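Local coordinates for subdomain of Desmoplakin Carboxy-Terminal domain (DPCT) (Homo sapiens, PDB 1LM5), which probably binds intermediate filaments through its plakin repeats, as a carboxy-terminal fragment of desmoplakin, at residues B[51-55]-B[66-72]; B[99-103]-B[146-150]; B[159-164]-B[175-179]. One frame throughout, in Å; residues are numbered along the deposited sequence.

Gly70-Val71-Ile72 in interaction 1 and Gly146-Phe147-Ile148 in interaction 2 occupy the same place in two plakin repeats, the turn between the repeat's helices. Interaction 1 packs that turn on the repeat's own β-hairpin; interaction 2 packs it on the start of helix 101-106, earlier in the chain. Both are mainly apolar and buried, with no hydrogen bond across. Interaction 3 joins the segment entering a later hairpin, 166-167 with 174-175, to the helix leaving it; its inner part is buried, but exposed Lys164 adds a salt bridge and a water bridges the segments. Interactions 1 and 2 lie on opposite sides of the chain's centre, with contact centres 28 Å apart.

Interaction 1. Residues B[51-55]-B[66-72]; sequences GIIHP and AVSQGVI
The segment 51-55 runs extended through strand 52-53, entered from Gly51 at phi 156°, where a side chain would clash with the preceding carbonyl. In 66-72 the helix ends in a Schellman motif: Gly70 takes a positive phi of 74°, with Gly70 N to Val67 O at 3.0 Å and Val71 N to Ala66 O at 2.8 Å. The CA atoms of Ile52 and Ala66 stand 6.4 Å apart, those of His54 and Val71 6.6 Å. Apolar contacts dominate. Ile52 (m, m) sets CB 3.7 Å from Ala66 CB, a small residue permitting close approach, and CG2 3.5 Å from Val71 CG1 and 3.8 Å from Ile72 CG2. Val71 (t) also places CG1 4.1 Å from Pro55 CD. Of the polar groups, Gln69 OE1 lies at the His54 ring edge, 3.2 Å from CD2, while His54 ND1 bonds to Thr56 N. No hydrogen bond crosses between the segments. This is the plakin repeat: a β-hairpin packed against the turn joining two antiparallel helices.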
loop_
_atom_site.group_PDB
_atom_site.type_symbol
_atom_site.label_atom_id
_atom_site.label_comp_id
_atom_site.label_asym_id
_atom_site.label_seq_id
_atom_site.Cartn_x
_atom_site.Cartn_y
_atom_site.Cartn_z
ATOM N N GLY B 51 -0.857 -8.739 5.996
ATOM C CA GLY B 51 -0.210 -9.992 6.317
ATOM C C GLY B 51 0.402 -10.068 7.691
ATOM O O GLY B 51 0.746 -9.051 8.298
ATOM N N ILE B 52 0.523 -11.296 8.183
ATOM C CA ILE B 52 1.146 -11.533 9.468
ATOM C C ILE B 52 2.579 -11.053 9.264
ATOM O O ILE B 52 3.212 -11.371 8.255
ATOM C CB ILE B 52 1.113 -13.027 9.803
ATOM C CG1 ILE B 52 -0.346 -13.495 9.883
ATOM C CG2 ILE B 52 1.827 -13.279 11.118
ATOM C CD1 ILE B 52 -1.175 -12.726 10.931
ATOM N N ILE B 53 3.088 -10.268 10.200
ATOM C CA ILE B 53 4.431 -9.743 10.040
ATOM C C ILE B 53 5.478 -10.688 10.590
ATOM O O ILE B 53 5.422 -11.074 11.755
ATOM C CB ILE B 53 4.564 -8.367 10.725
ATOM C CG1 ILE B 53 3.544 -7.406 10.112
ATOM C CG2 ILE B 53 6.000 -7.819 10.555
ATOM C CD1 ILE B 53 3.452 -6.061 10.813
ATOM N N HIS B 54 6.438 -11.067 9.751
ATOM C CA HIS B 54 7.477 -11.959 10.235
ATOM C C HIS B 54 8.278 -11.117 11.219
ATOM O O HIS B 54 8.785 -10.062 10.872
ATOM C CB HIS B 54 8.363 -12.452 9.106
ATOM C CG HIS B 54 9.321 -13.505 9.549
ATOM N ND1 HIS B 54 10.337 -13.248 10.442
ATOM C CD2 HIS B 54 9.363 -14.836 9.301
ATOM C CE1 HIS B 54 10.964 -14.377 10.729
ATOM N NE2 HIS B 54 10.392 -15.354 10.051
ATOM N N PRO B 55 8.404 -11.583 12.462
ATOM C CA PRO B 55 9.133 -10.829 13.484
ATOM C C PRO B 55 10.566 -10.417 13.203
ATOM O O PRO B 55 11.036 -9.429 13.760
ATOM C CB PRO B 55 9.009 -11.713 14.718
ATOM C CG PRO B 55 8.947 -13.076 14.152
ATOM C CD PRO B 55 8.055 -12.928 12.947
ATOM N N ALA B 66 2.461 -17.996 7.439
ATOM C CA ALA B 66 2.799 -17.681 8.828
ATOM C C ALA B 66 2.752 -18.973 9.642
ATOM O O ALA B 66 3.574 -19.188 10.537
ATOM C CB ALA B 66 1.825 -16.661 9.404
ATOM N N VAL B 67 1.788 -19.836 9.340
ATOM C CA VAL B 67 1.721 -21.104 10.067
ATOM C C VAL B 67 2.923 -21.945 9.658
ATOM O O VAL B 67 3.607 -22.525 10.495
ATOM C CB VAL B 67 0.428 -21.887 9.753
ATOM C CG1 VAL B 67 0.555 -23.343 10.235
ATOM C CG2 VAL B 67 -0.739 -21.218 10.435
ATOM N N SER B 68 3.178 -21.991 8.361
ATOM C CA SER B 68 4.289 -22.763 7.845
ATOM C C SER B 68 5.617 -22.348 8.465
ATOM O O SER B 68 6.483 -23.180 8.695
ATOM C CB SER B 68 4.347 -22.622 6.324
ATOM O OG SER B 68 3.212 -23.256 5.763
ATOM N N GLN B 69 5.760 -21.060 8.757
ATOM C CA GLN B 69 6.992 -20.561 9.345
ATOM C C GLN B 69 7.012 -20.516 10.868
ATOM O O GLN B 69 7.985 -20.048 11.472
ATOM C CB GLN B 69 7.295 -19.187 8.756
ATOM C CG GLN B 69 7.569 -19.247 7.264
ATOM C CD GLN B 69 7.819 -17.886 6.665
ATOM O OE1 GLN B 69 8.558 -17.082 7.225
ATOM N NE2 GLN B 69 7.210 -17.620 5.514
ATOM N N GLY B 70 5.947 -21.012 11.488
ATOM C CA GLY B 70 5.869 -21.023 12.935
ATOM C C GLY B 70 5.616 -19.649 13.524
ATOM O O GLY B 70 5.717 -19.466 14.738
ATOM N N VAL B 71 5.280 -18.689 12.668
ATOM C CA VAL B 71 5.026 -17.334 13.131
ATOM C C VAL B 71 3.724 -17.311 13.926
ATOM O O VAL B 71 3.561 -16.509 14.839
ATOM C CB VAL B 71 4.963 -16.347 11.964
ATOM C CG1 VAL B 71 4.570 -14.962 12.482
ATOM C CG2 VAL B 71 6.329 -16.283 11.285
ATOM N N ILE B 72 2.800 -18.196 13.560
ATOM C CA ILE B 72 1.527 -18.331 14.270
ATOM C C ILE B 72 1.205 -19.820 14.211
ATOM O O ILE B 72 1.655 -20.517 13.290
ATOM C CB ILE B 72 0.354 -17.558 13.594
ATOM C CG1 ILE B 72 -0.007 -18.197 12.254
ATOM C CG2 ILE B 72 0.734 -16.083 13.388
ATOM C CD1 ILE B 72 -1.120 -17.461 11.507
#

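Interaction 2. Residues B[99-103]-B[146-150]; sequences MSAAE and GFIDG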
loop_
_atom_site.group_PDB
_atom_site.type_symbol
_atom_site.label_atom_id
_atom_site.label_comp_id
_atom_site.label_asym_id
_atom_site.label_seq_id
_atom_site.Cartn_x
_atom_site.Cartn_y
_atom_site.Cartn_z
ATOM N N MET B 99 -16.281 -7.633 -0.581
ATOM C CA MET B 99 -16.720 -6.658 0.403
ATOM C C MET B 99 -15.566 -6.298 1.325
ATOM O O MET B 99 -14.757 -7.155 1.682
ATOM C CB MET B 99 -17.832 -7.223 1.287
ATOM C CG MET B 99 -19.136 -7.575 0.609
ATOM S SD MET B 99 -20.338 -7.915 1.922
ATOM C CE MET B 99 -19.840 -9.564 2.438
ATOM N N SER B 100 -15.497 -5.030 1.711
ATOM C CA SER B 100 -14.478 -4.582 2.643
ATOM C C SER B 100 -15.004 -4.957 4.037
ATOM O O SER B 100 -16.154 -5.377 4.179
ATOM C CB SER B 100 -14.301 -3.070 2.542
ATOM O OG SER B 100 -15.502 -2.401 2.879
ATOM N N ALA B 101 -14.177 -4.810 5.064
ATOM C CA ALA B 101 -14.615 -5.149 6.414
ATOM C C ALA B 101 -15.907 -4.430 6.803
ATOM O O ALA B 101 -16.839 -5.045 7.321
ATOM C CB ALA B 101 -13.524 -4.818 7.410
ATOM N N ALA B 102 -15.955 -3.125 6.558
ATOM C CA ALA B 102 -17.123 -2.320 6.906
ATOM C C ALA B 102 -18.399 -2.868 6.286
ATOM O O ALA B 102 -19.431 -2.973 6.959
ATOM C CB ALA B 102 -16.919 -0.884 6.463
ATOM N N GLU B 103 -18.322 -3.196 5.001
ATOM C CA GLU B 103 -19.462 -3.734 4.273
ATOM C C GLU B 103 -19.839 -5.082 4.868
ATOM O O GLU B 103 -21.018 -5.369 5.078
ATOM C CB GLU B 103 -19.111 -3.892 2.796
ATOM C CG GLU B 103 -18.489 -2.646 2.176
ATOM C CD GLU B 103 -18.003 -2.861 0.753
ATOM O OE1 GLU B 103 -18.850 -2.896 -0.167
ATOM O OE2 GLU B 103 -16.776 -3.001 0.551
ATOM N N GLY B 146 -18.308 4.322 -0.199
ATOM C CA GLY B 146 -19.459 3.915 0.588
ATOM C C GLY B 146 -19.137 2.866 1.640
ATOM O O GLY B 146 -20.040 2.216 2.168
ATOM N N PHE B 147 -17.855 2.681 1.939
ATOM C CA PHE B 147 -17.454 1.704 2.950
ATOM C C PHE B 147 -18.009 2.129 4.291
ATOM O O PHE B 147 -18.535 1.322 5.054
ATOM C CB PHE B 147 -15.933 1.641 3.101
ATOM C CG PHE B 147 -15.225 0.990 1.957
ATOM C CD1 PHE B 147 -13.851 0.811 2.004
ATOM C CD2 PHE B 147 -15.920 0.560 0.832
ATOM C CE1 PHE B 147 -13.182 0.213 0.950
ATOM C CE2 PHE B 147 -15.259 -0.038 -0.223
ATOM C CZ PHE B 147 -13.889 -0.212 -0.169
ATOM N N ILE B 148 -17.852 3.413 4.575
ATOM C CA ILE B 148 -18.295 3.992 5.830
ATOM C C ILE B 148 -18.933 5.328 5.506
ATOM O O ILE B 148 -18.635 5.930 4.475
ATOM C CB ILE B 148 -17.095 4.256 6.759
ATOM C CG1 ILE B 148 -16.122 5.215 6.063
ATOM C CG2 ILE B 148 -16.380 2.959 7.073
ATOM C CD1 ILE B 148 -14.875 5.552 6.875
ATOM N N ASP B 149 -19.816 5.786 6.380
ATOM C CA ASP B 149 -20.449 7.077 6.187
ATOM C C ASP B 149 -19.726 8.036 7.118
ATOM O O ASP B 149 -18.826 7.627 7.857
ATOM C CB ASP B 149 -21.949 7.016 6.513
ATOM C CG ASP B 149 -22.236 6.523 7.929
ATOM O OD1 ASP B 149 -23.431 6.298 8.238
ATOM O OD2 ASP B 149 -21.291 6.366 8.728
ATOM N N GLY B 150 -20.105 9.304 7.078
ATOM C CA GLY B 150 -19.455 10.289 7.923
ATOM C C GLY B 150 -19.407 9.908 9.388
ATOM O O GLY B 150 -18.399 10.137 10.057
#
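In a plakin repeat two antiparallel helices follow a β-hairpin, and the turn between the helices is where segment 146-150 lies. Here that turn, between helices 139-145 and 150-157, meets the first turn of helix 101-106, so the contact joins the turn to a helix that lies some 40 residues earlier in the chain. Gly146 ends the first helix in a Schellman motif, with the positive phi that glycine adopts easily, and the chain then delivers Phe147 to the interface.

Phe147 gives up the most surface. One face of its ring is covered by Ser100, whose CB sits 3.8 Å from the ring centroid and only 11° off the normal, a CH-pi contact. A small side chain suits this place because it lets the helix start come right down on the aromatic face; Ile137 also touches the phenylalanine.

Ala102 has the next largest area covered. Its methyl group fits against the backbone of the turn, with CB 3.1 Å from Phe147 O, and it also packs 3.9 Å from Ile148 CG2. A larger residue would have difficulty fitting so near that carbonyl. Leu119 of helix 112-124 touches Ala102 as well, while Ile148 reaches on to Ala153 and Leu156 of helix 150-157.

Glu103 is less apolar but no less fitting. Ser100 holds the N-cap position, and the glutamate carboxylate turns back to it, so its charge is met by polar hydrogens even beside the ring: OE2 accepts from both Ser100 N and Ser100 OG at 2.7 Å and lies 3.4 Å from Phe147 CE2.

Interaction 3. Residues B[159-164]-B[175-179]; sequences TSSYAK and ISYKD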
loop_
_atom_site.group_PDB
_atom_site.type_symbol
_atom_site.label_atom_id
_atom_site.label_comp_id
_atom_site.label_asym_id
_atom_site.label_seq_id
_atom_site.Cartn_x
_atom_site.Cartn_y
_atom_site.Cartn_z
ATOM N N THR B 159 -9.616 8.359 17.485
ATOM C CA THR B 159 -8.762 7.270 17.939
ATOM C C THR B 159 -8.684 7.193 19.455
ATOM O O THR B 159 -8.526 6.114 20.019
ATOM C CB THR B 159 -7.335 7.415 17.369
ATOM O OG1 THR B 159 -6.762 8.656 17.808
ATOM C CG2 THR B 159 -7.371 7.389 15.845
ATOM N N SER B 160 -8.808 8.342 20.112
ATOM C CA SER B 160 -8.745 8.396 21.564
ATOM C C SER B 160 -9.847 7.576 22.210
ATOM O O SER B 160 -9.677 7.064 23.315
ATOM C CB SER B 160 -8.850 9.848 22.044
ATOM O OG SER B 160 -7.809 10.639 21.499
ATOM N N SER B 161 -10.970 7.433 21.515
ATOM C CA SER B 161 -12.099 6.686 22.060
ATOM C C SER B 161 -12.225 5.231 21.605
ATOM O O SER B 161 -13.270 4.606 21.801
ATOM C CB SER B 161 -13.402 7.426 21.754
ATOM O OG SER B 161 -13.609 7.513 20.354
ATOM N N TYR B 162 -11.181 4.685 21.000
ATOM C CA TYR B 162 -11.232 3.291 20.567
ATOM C C TYR B 162 -11.372 2.375 21.774
ATOM O O TYR B 162 -10.785 2.625 22.829
ATOM C CB TYR B 162 -9.959 2.896 19.827
ATOM C CG TYR B 162 -9.852 3.359 18.399
ATOM C CD1 TYR B 162 -8.792 2.934 17.601
ATOM C CD2 TYR B 162 -10.795 4.226 17.841
ATOM C CE1 TYR B 162 -8.662 3.355 16.291
ATOM C CE2 TYR B 162 -10.672 4.657 16.525
ATOM C CZ TYR B 162 -9.605 4.221 15.756
ATOM O OH TYR B 162 -9.450 4.664 14.461
ATOM N N ALA B 163 -12.126 1.296 21.606
ATOM C CA ALA B 163 -12.330 0.340 22.680
ATOM C C ALA B 163 -10.980 -0.226 23.121
ATOM O O ALA B 163 -10.105 -0.459 22.297
ATOM C CB ALA B 163 -13.237 -0.780 22.203
ATOM N N LYS B 164 -10.814 -0.438 24.421
ATOM C CA LYS B 164 -9.563 -0.990 24.954
ATOM C C LYS B 164 -9.620 -2.499 24.752
ATOM O O LYS B 164 -9.872 -3.261 25.685
ATOM C CB LYS B 164 -9.442 -0.656 26.442
ATOM C CG LYS B 164 -9.585 0.833 26.763
ATOM C CD LYS B 164 -8.528 1.673 26.045
ATOM C CE LYS B 164 -8.581 3.139 26.463
ATOM N NZ LYS B 164 -7.573 3.977 25.733
ATOM N N ILE B 175 -5.871 -1.597 26.849
ATOM C CA ILE B 175 -5.519 -0.463 26.023
ATOM C C ILE B 175 -6.022 -0.711 24.626
ATOM O O ILE B 175 -6.337 -1.838 24.266
ATOM C CB ILE B 175 -3.997 -0.281 25.945
ATOM C CG1 ILE B 175 -3.358 -1.503 25.272
ATOM C CG2 ILE B 175 -3.425 -0.082 27.346
ATOM C CD1 ILE B 175 -1.863 -1.358 25.030
ATOM N N SER B 176 -6.099 0.353 23.848
ATOM C CA SER B 176 -6.551 0.246 22.479
ATOM C C SER B 176 -5.320 0.023 21.631
ATOM O O SER B 176 -4.184 0.086 22.122
ATOM C CB SER B 176 -7.228 1.546 22.039
ATOM O OG SER B 176 -6.271 2.578 21.878
ATOM N N TYR B 177 -5.543 -0.224 20.354
ATOM C CA TYR B 177 -4.431 -0.414 19.451
ATOM C C TYR B 177 -3.679 0.895 19.296
ATOM O O TYR B 177 -2.461 0.905 19.118
ATOM C CB TYR B 177 -4.920 -0.884 18.089
ATOM C CG TYR B 177 -3.796 -1.478 17.275
ATOM C CD1 TYR B 177 -3.312 -2.749 17.566
ATOM C CD2 TYR B 177 -3.212 -0.770 16.230
ATOM C CE1 TYR B 177 -2.273 -3.312 16.838
ATOM C CE2 TYR B 177 -2.168 -1.324 15.487
ATOM C CZ TYR B 177 -1.711 -2.599 15.800
ATOM O OH TYR B 177 -0.719 -3.184 15.050
ATOM N N LYS B 178 -4.417 1.997 19.331
ATOM C CA LYS B 178 -3.823 3.318 19.233
ATOM C C LYS B 178 -2.853 3.451 20.411
ATOM O O LYS B 178 -1.716 3.906 20.255
ATOM C CB LYS B 178 -4.926 4.378 19.316
ATOM C CG LYS B 178 -4.463 5.771 19.673
ATOM C CD LYS B 178 -3.787 6.478 18.527
ATOM C CE LYS B 178 -3.712 7.970 18.830
ATOM N NZ LYS B 178 -3.010 8.724 17.753
ATOM N N ASP B 179 -3.310 3.047 21.592
ATOM C CA ASP B 179 -2.467 3.098 22.783
ATOM C C ASP B 179 -1.250 2.217 22.593
ATOM O O ASP B 179 -0.148 2.586 22.972
ATOM C CB ASP B 179 -3.206 2.575 24.012
ATOM C CG ASP B 179 -4.350 3.461 24.430
ATOM O OD1 ASP B 179 -5.347 2.920 24.943
ATOM O OD2 ASP B 179 -4.244 4.692 24.257
HETATM O O HOH W 1 -7.286 4.873 22.004
#
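One carboxylate oxygen, Asp179 OD1, does two jobs here: it takes a salt-bridge hydrogen bond of 2.6 Å from Lys164 NZ across the contact and accepts from Ser176 N at 2.9 Å within its own segment. The second bond is half of a capping box. In return Ser176 OG accepts from Asp179 N at 3.0 Å, so the serine at the N-cap and the aspartate in the first turn satisfy each other's exposed amides at the start of helix 177-183.

The two segments flank the hairpin of strands 166-167 and 174-175, and their backbones come closest at its open end, with 4.1 Å between the CA atoms of Lys164 and Ser176. There Lys164 CA makes a CA-H...O contact of 3.4 Å to Ile175 O, and the long aliphatic part of the lysine lies along the backbone, CD being 3.5 Å from Ser176 N. Deeper in, Tyr162 CB packs 3.8 Å from Ser176 CB, the small serine suiting the tyrosine beside it; the phenol OH bonds to Leu156 O.

Water 1 donates to Thr159 O at 2.6 Å and bonds to Ser176 OG at 2.5 Å. Nearby, Thr159 OG1 stands 3.3 Å from Lys178 CE, and both side chains reach Glu6, Lys178 NZ bonding also to Leu5 O. The chemistry thus implies that the same two cap residues that start the helix also tie it, by charge and by water, to the chain entering the hairpin.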